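Local coordinates for protein methyltransferase WBDD (Escherichia coli, PDB 4AZS) that regulates O-antigen chain length in Escherichia coli O9a as a bifunctional kinase and methyltransferase, binding S-adenosylmethionine in one part and an adenine nucleotide in the other, at residues A[31-36]-A[81-86]; A[204-209]-A[215-220]; A[436-441]-A[453-458]; A[440-443]-A[449-452]. All coordinates share one frame; numbering follows the deposited sequence.

Overall arrangement
The four contacts fall into two groups on opposite sides of the chain's centre. Interaction 1, interaction 2 and the pair 3/4 come in series along the sequence, while 3 and 4 start from the same stretch. Interactions 1 and 2, with centres about 21 Å apart and no touching atoms, both belong to the methyltransferase part: helix 79-86 and the hairpin 200-207/216-222 are elements of the fold around S-adenosylmethionine. Interactions 3 and 4, about 73 Å from interaction 1 between centres, involve helices 435-443 and 452-460 and their connecting loop. Their centres are about 6 Å apart; they share Tyr440 and Ala441, and meet where Val442 packs on Leu455 and Leu458. The wide separation is consistent with methyltransferase and kinase activities residing in separate parts.

Interaction 1 of 4, residues A[31-36]-A[81-86]; sequences TIFGHP and SLSLAS
Phe33 lays one face of its ring on Leu82, and this pair forms the heart of a small contact that buries 172 Å² in all. Leu82 CB stands 3.9 Å from the centroid of the Phe33 ring and 17° off its normal, which identifies a CH-pi contact over the face. Leu82 CD1 reaches back to the root of the aromatic side chain, 3.7 Å from Phe33 CB, so the leucine follows both the ring and its stem. With Phe33 CG anti to the backbone N (chi1 -175°), the ring extends from the loop toward helix 79-86.

Ser83 completes the close-packed part. Its OG lies at the ring edge, 3.7 Å from Phe33 CE1, but makes its hydrogen bond to Phe79 O one turn earlier in the helix; its contact with the ring is therefore van der Waals in kind. The looser, solvent side is marked by exposed Ser86, which offers only CB, 4.4 Å from Phe33 CZ. No hydrogen bond joins the two segments.

A type II turn from Ile32 to His35, closed by His35 N to Ile32 O at 2.7 Å, carries Phe33 and Gly34 at its two central positions. Gly34 adopts the positive phi expected at the third position of such a turn (82°). The contact thus fastens the loop between helices 18-24 and 47-64 to helix 79-86, while Leu82 also packs against Leu107 of helix 98-109 and Phe118 of strand 115-120.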
# COMPACT_ATOMS: atom_id res chain seq x y z
N THR A 31 -44.61 2.36 21.44
CA THR A 31 -45.59 2.43 22.54
C THR A 31 -45.28 1.35 23.60
O THR A 31 -44.97 0.18 23.28
CB THR A 31 -46.98 2.13 21.94
OG1 THR A 31 -47.20 3.08 20.92
CG2 THR A 31 -48.10 2.19 22.98
N ILE A 32 -45.35 1.73 24.86
CA ILE A 32 -45.21 0.78 25.96
C ILE A 32 -46.60 0.24 26.31
O ILE A 32 -47.49 0.99 26.78
CB ILE A 32 -44.57 1.47 27.17
CG1 ILE A 32 -43.28 2.20 26.75
CG2 ILE A 32 -44.33 0.45 28.30
CD1 ILE A 32 -42.19 1.28 26.21
N PHE A 33 -46.81 -1.03 25.99
CA PHE A 33 -48.09 -1.71 26.08
C PHE A 33 -48.68 -1.48 27.44
O PHE A 33 -48.04 -1.74 28.43
CB PHE A 33 -47.89 -3.21 25.91
CG PHE A 33 -49.17 -3.96 25.88
CD1 PHE A 33 -49.85 -4.12 24.69
CD2 PHE A 33 -49.68 -4.53 27.03
CE1 PHE A 33 -51.08 -4.80 24.66
CE2 PHE A 33 -50.88 -5.22 27.00
CZ PHE A 33 -51.59 -5.35 25.82
N GLY A 34 -49.90 -0.94 27.45
CA GLY A 34 -50.64 -0.71 28.67
C GLY A 34 -50.24 0.57 29.37
O GLY A 34 -50.80 0.86 30.37
N HIS A 35 -49.25 1.32 28.85
CA HIS A 35 -48.71 2.49 29.58
C HIS A 35 -48.69 3.72 28.76
O HIS A 35 -47.64 4.15 28.30
CB HIS A 35 -47.35 2.19 30.08
CG HIS A 35 -47.36 1.27 31.26
ND1 HIS A 35 -47.45 1.72 32.53
CD2 HIS A 35 -47.39 -0.11 31.32
CE1 HIS A 35 -47.51 0.68 33.36
NE2 HIS A 35 -47.46 -0.45 32.61
N PRO A 36 -49.85 4.31 28.56
CA PRO A 36 -49.95 5.42 27.63
C PRO A 36 -49.19 6.69 28.05
O PRO A 36 -49.04 7.59 27.25
CB PRO A 36 -51.45 5.67 27.55
CG PRO A 36 -52.00 5.14 28.83
CD PRO A 36 -51.13 3.98 29.20
N SER A 81 -45.89 -8.13 20.09
CA SER A 81 -45.92 -9.37 20.78
C SER A 81 -46.98 -9.41 21.86
O SER A 81 -47.79 -10.32 21.90
CB SER A 81 -44.56 -9.57 21.50
OG SER A 81 -43.60 -10.07 20.63
N LEU A 82 -46.96 -8.43 22.75
CA LEU A 82 -48.01 -8.31 23.79
C LEU A 82 -49.41 -8.10 23.23
O LEU A 82 -50.39 -8.68 23.73
CB LEU A 82 -47.68 -7.20 24.79
CG LEU A 82 -46.34 -7.47 25.52
CD1 LEU A 82 -45.78 -6.22 26.20
CD2 LEU A 82 -46.50 -8.60 26.52
N SER A 83 -49.51 -7.30 22.17
CA SER A 83 -50.81 -7.01 21.57
C SER A 83 -51.39 -8.28 20.95
O SER A 83 -52.60 -8.51 21.03
CB SER A 83 -50.72 -5.91 20.51
OG SER A 83 -50.43 -4.65 21.05
N LEU A 84 -50.56 -9.13 20.35
CA LEU A 84 -51.08 -10.41 19.85
C LEU A 84 -51.32 -11.45 20.94
O LEU A 84 -52.27 -12.24 20.86
CB LEU A 84 -50.17 -10.99 18.77
CG LEU A 84 -49.99 -10.14 17.53
CD1 LEU A 84 -48.95 -10.80 16.62
CD2 LEU A 84 -51.28 -9.95 16.78
N ALA A 85 -50.50 -11.45 21.98
CA ALA A 85 -50.76 -12.36 23.10
C ALA A 85 -52.06 -12.00 23.76
O ALA A 85 -52.73 -12.85 24.29
CB ALA A 85 -49.63 -12.32 24.13
N SER A 86 -52.40 -10.72 23.73
CA SER A 86 -53.66 -10.27 24.26
C SER A 86 -54.88 -10.92 23.58
O SER A 86 -55.92 -11.12 24.19
CB SER A 86 -53.78 -8.77 24.08
OG SER A 86 -54.78 -8.35 24.90

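Interaction 2 of 4, residues A[204-209]-A[215-220]; sequences IGEFDT and PRPMYL
A beta hairpin of strands 200-207 and 216-222 forms this contact, with a classic bulge where Ile204 and Gly205 both face Met218. Ile204 N donates to Met218 O at 2.8 Å, whereas the bond from Gly205 N to the same oxygen is weak at 3.5 Å. Gly205-Met218, within the bulge, and Phe207-Arg216 are antiparallel hydrogen-bonded pairs, with the non-hydrogen-bonded pair Glu206-Pro217 between them.

Met218 packs obliquely against two neighbours: its CG lies 3.8 Å from Ile204 CG1, and its CE 3.7 Å from Phe207 CE2. Met218 SD is 5.1 Å from the Phe207 ring centroid and 62° off the normal, an oblique Met-aromatic contact. The bend at chi3 (-72°) turns the methyl toward the ring. Nearer the turn, Thr209 CG2 sits over one face of the Arg216 guanidinium, 3.6 Å from Arg216 NE. Glu179 and Ser142 hold the polar end of that arginine, close to bound S-adenosylmethionine.

Strand 200-207 is outermost in the mixed seven-strand sheet within this chain, and strand 216-222 joins it to strand 169-173; Phe207 additionally meets helix 47-64.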
# COMPACT_ATOMS: atom_id res chain seq x y z
N ILE A 204 -48.83 -5.36 1.50
CA ILE A 204 -50.09 -5.16 2.24
C ILE A 204 -50.24 -3.75 2.83
O ILE A 204 -51.31 -3.40 3.24
CB ILE A 204 -50.38 -6.21 3.30
CG1 ILE A 204 -49.22 -6.33 4.28
CG2 ILE A 204 -50.64 -7.55 2.65
CD1 ILE A 204 -49.62 -7.10 5.53
N GLY A 205 -49.20 -2.95 2.86
CA GLY A 205 -49.34 -1.57 3.28
C GLY A 205 -48.03 -0.81 3.22
O GLY A 205 -46.98 -1.37 2.86
N GLU A 206 -48.08 0.45 3.57
CA GLU A 206 -46.87 1.32 3.58
C GLU A 206 -47.01 2.24 4.78
O GLU A 206 -48.12 2.72 5.06
CB GLU A 206 -46.82 2.12 2.29
CG GLU A 206 -45.49 1.96 1.57
CD GLU A 206 -45.69 1.66 0.11
OE1 GLU A 206 -46.80 1.95 -0.39
OE2 GLU A 206 -44.75 1.14 -0.51
N PHE A 207 -45.93 2.43 5.53
CA PHE A 207 -46.03 3.11 6.81
C PHE A 207 -45.02 4.22 6.94
O PHE A 207 -43.87 4.09 6.51
CB PHE A 207 -45.91 2.10 7.95
CG PHE A 207 -47.02 1.10 7.93
CD1 PHE A 207 -48.25 1.42 8.50
CD2 PHE A 207 -46.90 -0.08 7.21
CE1 PHE A 207 -49.31 0.56 8.43
CE2 PHE A 207 -47.96 -0.97 7.16
CZ PHE A 207 -49.19 -0.64 7.75
N ASP A 208 -45.48 5.30 7.56
CA ASP A 208 -44.64 6.44 7.98
C ASP A 208 -43.76 6.06 9.16
O ASP A 208 -44.22 5.56 10.19
CB ASP A 208 -45.57 7.67 8.30
CG ASP A 208 -44.77 9.02 8.60
OD1 ASP A 208 -43.52 9.07 8.75
OD2 ASP A 208 -45.45 10.05 8.71
N THR A 209 -42.48 6.27 9.02
CA THR A 209 -41.54 5.90 10.08
C THR A 209 -41.28 7.02 11.07
O THR A 209 -40.62 6.78 12.07
CB THR A 209 -40.15 5.64 9.50
OG1 THR A 209 -39.68 6.86 8.91
CG2 THR A 209 -40.21 4.57 8.48
N PRO A 215 -41.88 6.30 3.20
CA PRO A 215 -42.52 5.24 3.92
C PRO A 215 -41.83 3.88 3.67
O PRO A 215 -41.07 3.71 2.71
CB PRO A 215 -43.94 5.26 3.34
CG PRO A 215 -43.76 5.65 1.91
CD PRO A 215 -42.63 6.67 1.97
N ARG A 216 -42.10 2.93 4.55
CA ARG A 216 -41.61 1.59 4.41
C ARG A 216 -42.77 0.65 4.05
O ARG A 216 -43.82 0.63 4.71
CB ARG A 216 -40.95 1.12 5.70
CG ARG A 216 -39.72 1.90 6.07
CD ARG A 216 -39.05 1.37 7.33
NE ARG A 216 -37.82 2.12 7.51
CZ ARG A 216 -37.21 2.31 8.67
NH1 ARG A 216 -37.65 1.71 9.76
NH2 ARG A 216 -36.18 3.14 8.73
N PRO A 217 -42.58 -0.15 3.01
CA PRO A 217 -43.55 -1.14 2.61
C PRO A 217 -43.55 -2.34 3.59
O PRO A 217 -42.53 -2.69 4.19
CB PRO A 217 -43.06 -1.53 1.19
CG PRO A 217 -41.58 -1.42 1.31
CD PRO A 217 -41.35 -0.22 2.18
N MET A 218 -44.74 -2.88 3.80
CA MET A 218 -44.96 -4.09 4.55
C MET A 218 -45.41 -5.17 3.56
O MET A 218 -46.36 -4.95 2.80
CB MET A 218 -46.07 -3.85 5.57
CG MET A 218 -46.36 -5.04 6.42
SD MET A 218 -47.53 -4.81 7.79
CE MET A 218 -46.52 -3.85 8.88
N TYR A 219 -44.74 -6.30 3.58
CA TYR A 219 -45.03 -7.46 2.75
C TYR A 219 -45.50 -8.64 3.57
O TYR A 219 -45.06 -8.86 4.68
CB TYR A 219 -43.76 -7.87 2.01
CG TYR A 219 -43.37 -6.87 0.92
CD1 TYR A 219 -44.00 -6.88 -0.34
CD2 TYR A 219 -42.46 -5.84 1.19
CE1 TYR A 219 -43.67 -5.93 -1.29
CE2 TYR A 219 -42.14 -4.89 0.23
CZ TYR A 219 -42.72 -4.97 -0.99
OH TYR A 219 -42.41 -4.02 -1.88
N LEU A 220 -46.40 -9.39 3.00
CA LEU A 220 -46.85 -10.66 3.50
C LEU A 220 -46.24 -11.72 2.60
O LEU A 220 -46.39 -11.69 1.38
CB LEU A 220 -48.36 -10.72 3.38
CG LEU A 220 -49.04 -11.97 3.88
CD1 LEU A 220 -48.80 -12.24 5.35
CD2 LEU A 220 -50.52 -11.84 3.62

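Interaction 3 of 4, residues A[436-441]-A[453-458]; sequences SNWLYA and VLLLAL. Unlike the reference sequence in segment 453-458: Val453 (reference Ala).
Trp438 reaches across to helix 452-460 with the pyrrole edge of its indole, and its orientation organises the contact. Having CG anti to the backbone N (chi1 169°) carries the ring away from its own helix and brings its N-H to a main-chain oxygen. Trp438 NE1 donates to Leu455 O at 3.2 Å, with an angle of 145° at the hydrogen. The donor lies in the carbonyl plane on a lone pair, although the oxygen is tilted from the indole plane.

Two leucines flank this bond. Leu455 runs at about a right angle to the indole, its CG 3.9 Å from Trp438 CZ2, while Leu458 CB lies in plane at the edge, 3.8 Å from Trp438 CD1. Further along helix 435-443, Ala441 CB meets Leu458 CD1 at 4.2 Å, extending the apolar seam.

The segment axes approach to 10.1 Å at an angle of 142°, a separation bridged largely by the tryptophan and leucine side chains. Leu349 of helix 341-357 and Val407 of helix 397-410 also touch Trp438, while Phe403 and Phe404 of the latter helix pack on Leu455.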
# COMPACT_ATOMS: atom_id res chain seq x y z
N SER A 436 -51.93 -30.83 -45.42
CA SER A 436 -51.54 -29.90 -46.47
C SER A 436 -52.72 -29.60 -47.40
O SER A 436 -52.88 -28.48 -47.88
CB SER A 436 -50.41 -30.52 -47.27
OG SER A 436 -50.85 -31.82 -47.74
N ASN A 437 -53.53 -30.62 -47.66
CA ASN A 437 -54.71 -30.49 -48.52
C ASN A 437 -55.73 -29.58 -47.87
O ASN A 437 -56.35 -28.77 -48.52
CB ASN A 437 -55.31 -31.85 -48.75
CG ASN A 437 -54.36 -32.79 -49.41
OD1 ASN A 437 -53.31 -32.36 -49.89
ND2 ASN A 437 -54.70 -34.07 -49.45
N TRP A 438 -55.85 -29.70 -46.55
CA TRP A 438 -56.72 -28.85 -45.72
C TRP A 438 -56.37 -27.39 -45.86
O TRP A 438 -57.22 -26.54 -46.21
CB TRP A 438 -56.58 -29.31 -44.27
CG TRP A 438 -57.17 -28.43 -43.24
CD1 TRP A 438 -58.41 -27.83 -43.23
CD2 TRP A 438 -56.58 -28.07 -41.96
NE1 TRP A 438 -58.60 -27.11 -42.08
CE2 TRP A 438 -57.54 -27.23 -41.28
CE3 TRP A 438 -55.37 -28.37 -41.32
CZ2 TRP A 438 -57.30 -26.69 -40.02
CZ3 TRP A 438 -55.13 -27.83 -40.06
CH2 TRP A 438 -56.07 -27.01 -39.43
N LEU A 439 -55.09 -27.11 -45.68
CA LEU A 439 -54.60 -25.75 -45.78
C LEU A 439 -54.74 -25.22 -47.20
O LEU A 439 -55.12 -24.06 -47.40
CB LEU A 439 -53.12 -25.69 -45.34
CG LEU A 439 -52.17 -24.73 -46.08
CD1 LEU A 439 -52.45 -23.30 -45.65
CD2 LEU A 439 -50.69 -25.04 -45.83
N TYR A 440 -54.48 -26.08 -48.18
CA TYR A 440 -54.60 -25.64 -49.55
C TYR A 440 -56.05 -25.27 -49.79
O TYR A 440 -56.32 -24.28 -50.44
CB TYR A 440 -54.09 -26.70 -50.55
CG TYR A 440 -54.23 -26.29 -51.98
CD1 TYR A 440 -55.40 -26.54 -52.65
CD2 TYR A 440 -53.21 -25.62 -52.66
CE1 TYR A 440 -55.58 -26.16 -53.96
CE2 TYR A 440 -53.39 -25.22 -53.99
CZ TYR A 440 -54.59 -25.50 -54.62
OH TYR A 440 -54.86 -25.13 -55.93
N ALA A 441 -57.00 -26.03 -49.25
CA ALA A 441 -58.41 -25.71 -49.51
C ALA A 441 -58.75 -24.38 -48.90
O ALA A 441 -59.50 -23.62 -49.46
CB ALA A 441 -59.36 -26.78 -48.99
N VAL A 453 -65.29 -21.50 -38.05
CA VAL A 453 -66.30 -22.43 -38.50
C VAL A 453 -65.89 -23.11 -39.79
O VAL A 453 -66.01 -24.34 -39.93
CB VAL A 453 -67.63 -21.72 -38.68
CG1 VAL A 453 -68.62 -22.62 -39.41
CG2 VAL A 453 -68.18 -21.33 -37.30
N LEU A 454 -65.31 -22.33 -40.70
CA LEU A 454 -64.83 -22.88 -41.99
C LEU A 454 -63.61 -23.76 -41.79
O LEU A 454 -63.48 -24.84 -42.40
CB LEU A 454 -64.51 -21.75 -42.99
CG LEU A 454 -64.10 -22.23 -44.42
CD1 LEU A 454 -65.11 -21.85 -45.51
CD2 LEU A 454 -62.79 -21.55 -44.68
N LEU A 455 -62.69 -23.28 -40.98
CA LEU A 455 -61.48 -24.03 -40.67
C LEU A 455 -61.83 -25.39 -40.10
O LEU A 455 -61.24 -26.41 -40.50
CB LEU A 455 -60.65 -23.24 -39.66
CG LEU A 455 -59.13 -23.29 -39.71
CD1 LEU A 455 -58.64 -23.01 -41.09
CD2 LEU A 455 -58.53 -22.25 -38.78
N LEU A 456 -62.80 -25.42 -39.17
CA LEU A 456 -63.22 -26.67 -38.56
C LEU A 456 -63.90 -27.57 -39.59
O LEU A 456 -63.60 -28.76 -39.68
CB LEU A 456 -64.15 -26.41 -37.37
CG LEU A 456 -64.84 -27.68 -36.86
CD1 LEU A 456 -63.82 -28.68 -36.32
CD2 LEU A 456 -65.89 -27.37 -35.82
N ALA A 457 -64.82 -27.04 -40.38
CA ALA A 457 -65.54 -27.89 -41.34
C ALA A 457 -64.57 -28.51 -42.35
O ALA A 457 -64.67 -29.70 -42.68
CB ALA A 457 -66.65 -27.12 -42.04
N LEU A 458 -63.60 -27.73 -42.81
CA LEU A 458 -62.68 -28.27 -43.78
C LEU A 458 -61.77 -29.30 -43.08
O LEU A 458 -61.43 -30.32 -43.68
CB LEU A 458 -61.89 -27.17 -44.50
CG LEU A 458 -62.65 -26.38 -45.55
CD1 LEU A 458 -61.83 -25.20 -46.05
CD2 LEU A 458 -63.05 -27.24 -46.72

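Interaction 4 of 4, residues A[440-443]-A[449-452]; sequences YAVW and RWNF
The final turn of helix 435-443 faces the loop leading into helix 452-460, the nearest CA atoms being those of Val442 and Trp450, 7.4 Å apart. Trp450 bridges that gap by presenting one indole face to Val442 and one edge to Trp443. Val442 CG1 sits 4.2 Å from the centroid of the Trp450 five-membered ring, only 14° off its normal, a CH-pi contact over the face.

Toward Trp443 the roles are reversed, and Trp450 offers its edge. The six-membered ring of Trp450 points into the face of Trp443: Trp450 CH2 is 3.9 Å from Trp443 CE2 and lies over the centre of the indole. The planes meet at 65°, with 5.1 Å between the Trp450 six-membered and Trp443 five-membered ring centroids, giving an edge-to-face pair. With CG anti to the carbonyl carbon (chi1 -73°), the Trp450 ring is directed back across the end of the preceding helix. Its NE1 is hydrogen-bonded to Glu445 O in the intervening loop, which ties the ring to the chain just beyond that helix and limits its rotation.

Trp443 also meets Phe404 of helix 397-410 and Trp478 of the second subunit, so the aromatic cluster continues across a subunit interface. Following Trp450, Asn451 caps helix 452-460 through OD1 and Leu454 N. Together these features describe a helix-loop-helix connection with an aromatic core and an asparagine N-cap on its second helix.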
# COMPACT_ATOMS: atom_id res chain seq x y z
N TYR A 440 -54.48 -26.08 -48.18
CA TYR A 440 -54.60 -25.64 -49.55
C TYR A 440 -56.05 -25.27 -49.79
O TYR A 440 -56.32 -24.28 -50.44
CB TYR A 440 -54.09 -26.70 -50.55
CG TYR A 440 -54.23 -26.29 -51.98
CD1 TYR A 440 -55.40 -26.54 -52.65
CD2 TYR A 440 -53.21 -25.62 -52.66
CE1 TYR A 440 -55.58 -26.16 -53.96
CE2 TYR A 440 -53.39 -25.22 -53.99
CZ TYR A 440 -54.59 -25.50 -54.62
OH TYR A 440 -54.86 -25.13 -55.93
N ALA A 441 -57.00 -26.03 -49.25
CA ALA A 441 -58.41 -25.71 -49.51
C ALA A 441 -58.75 -24.38 -48.90
O ALA A 441 -59.50 -23.62 -49.46
CB ALA A 441 -59.36 -26.78 -48.99
N VAL A 442 -58.19 -24.09 -47.75
CA VAL A 442 -58.55 -22.87 -47.09
C VAL A 442 -58.05 -21.72 -47.92
O VAL A 442 -58.76 -20.70 -48.08
CB VAL A 442 -57.95 -22.73 -45.69
CG1 VAL A 442 -58.22 -21.34 -45.14
CG2 VAL A 442 -58.50 -23.79 -44.77
N TRP A 443 -56.84 -21.87 -48.43
CA TRP A 443 -56.22 -20.83 -49.23
C TRP A 443 -56.93 -20.53 -50.51
O TRP A 443 -56.80 -19.45 -51.01
CB TRP A 443 -54.74 -21.11 -49.49
CG TRP A 443 -53.88 -20.49 -48.41
CD1 TRP A 443 -53.70 -20.95 -47.10
CD2 TRP A 443 -53.10 -19.25 -48.48
NE1 TRP A 443 -52.88 -20.12 -46.38
CE2 TRP A 443 -52.47 -19.08 -47.15
CE3 TRP A 443 -52.86 -18.30 -49.46
CZ2 TRP A 443 -51.65 -18.01 -46.85
CZ3 TRP A 443 -52.03 -17.23 -49.15
CH2 TRP A 443 -51.43 -17.09 -47.88
N ARG A 449 -64.40 -15.24 -46.42
CA ARG A 449 -64.98 -16.49 -45.91
C ARG A 449 -64.10 -17.19 -44.88
O ARG A 449 -64.52 -18.21 -44.34
CB ARG A 449 -65.34 -17.45 -47.06
CG ARG A 449 -66.59 -17.02 -47.78
CD ARG A 449 -66.98 -17.88 -48.98
NE ARG A 449 -67.05 -19.30 -48.67
CZ ARG A 449 -68.15 -20.00 -48.34
NH1 ARG A 449 -69.35 -19.42 -48.24
NH2 ARG A 449 -68.05 -21.32 -48.10
N TRP A 450 -62.92 -16.65 -44.58
CA TRP A 450 -62.01 -17.28 -43.62
C TRP A 450 -62.52 -17.06 -42.21
O TRP A 450 -62.72 -15.91 -41.80
CB TRP A 450 -60.62 -16.70 -43.70
CG TRP A 450 -59.84 -17.08 -44.90
CD1 TRP A 450 -60.31 -17.42 -46.14
CD2 TRP A 450 -58.37 -17.12 -45.03
NE1 TRP A 450 -59.28 -17.67 -46.99
CE2 TRP A 450 -58.10 -17.49 -46.39
CE3 TRP A 450 -57.31 -16.87 -44.16
CZ2 TRP A 450 -56.81 -17.64 -46.87
CZ3 TRP A 450 -56.01 -17.00 -44.65
CH2 TRP A 450 -55.77 -17.39 -45.96
N ASN A 451 -62.76 -18.15 -41.48
CA ASN A 451 -63.19 -18.06 -40.06
C ASN A 451 -63.11 -19.42 -39.47
O ASN A 451 -62.70 -20.36 -40.17
CB ASN A 451 -64.60 -17.48 -39.92
CG ASN A 451 -65.66 -18.34 -40.56
OD1 ASN A 451 -65.61 -19.55 -40.50
ND2 ASN A 451 -66.61 -17.71 -41.19
N PHE A 452 -63.37 -19.54 -38.16
CA PHE A 452 -63.04 -20.82 -37.50
C PHE A 452 -64.07 -21.89 -37.75
O PHE A 452 -63.72 -23.04 -37.76
CB PHE A 452 -62.73 -20.64 -36.03
CG PHE A 452 -61.38 -20.06 -35.79
CD1 PHE A 452 -60.27 -20.88 -35.68
CD2 PHE A 452 -61.19 -18.68 -35.74
CE1 PHE A 452 -59.00 -20.34 -35.46
CE2 PHE A 452 -59.92 -18.13 -35.51
CZ PHE A 452 -58.83 -18.97 -35.38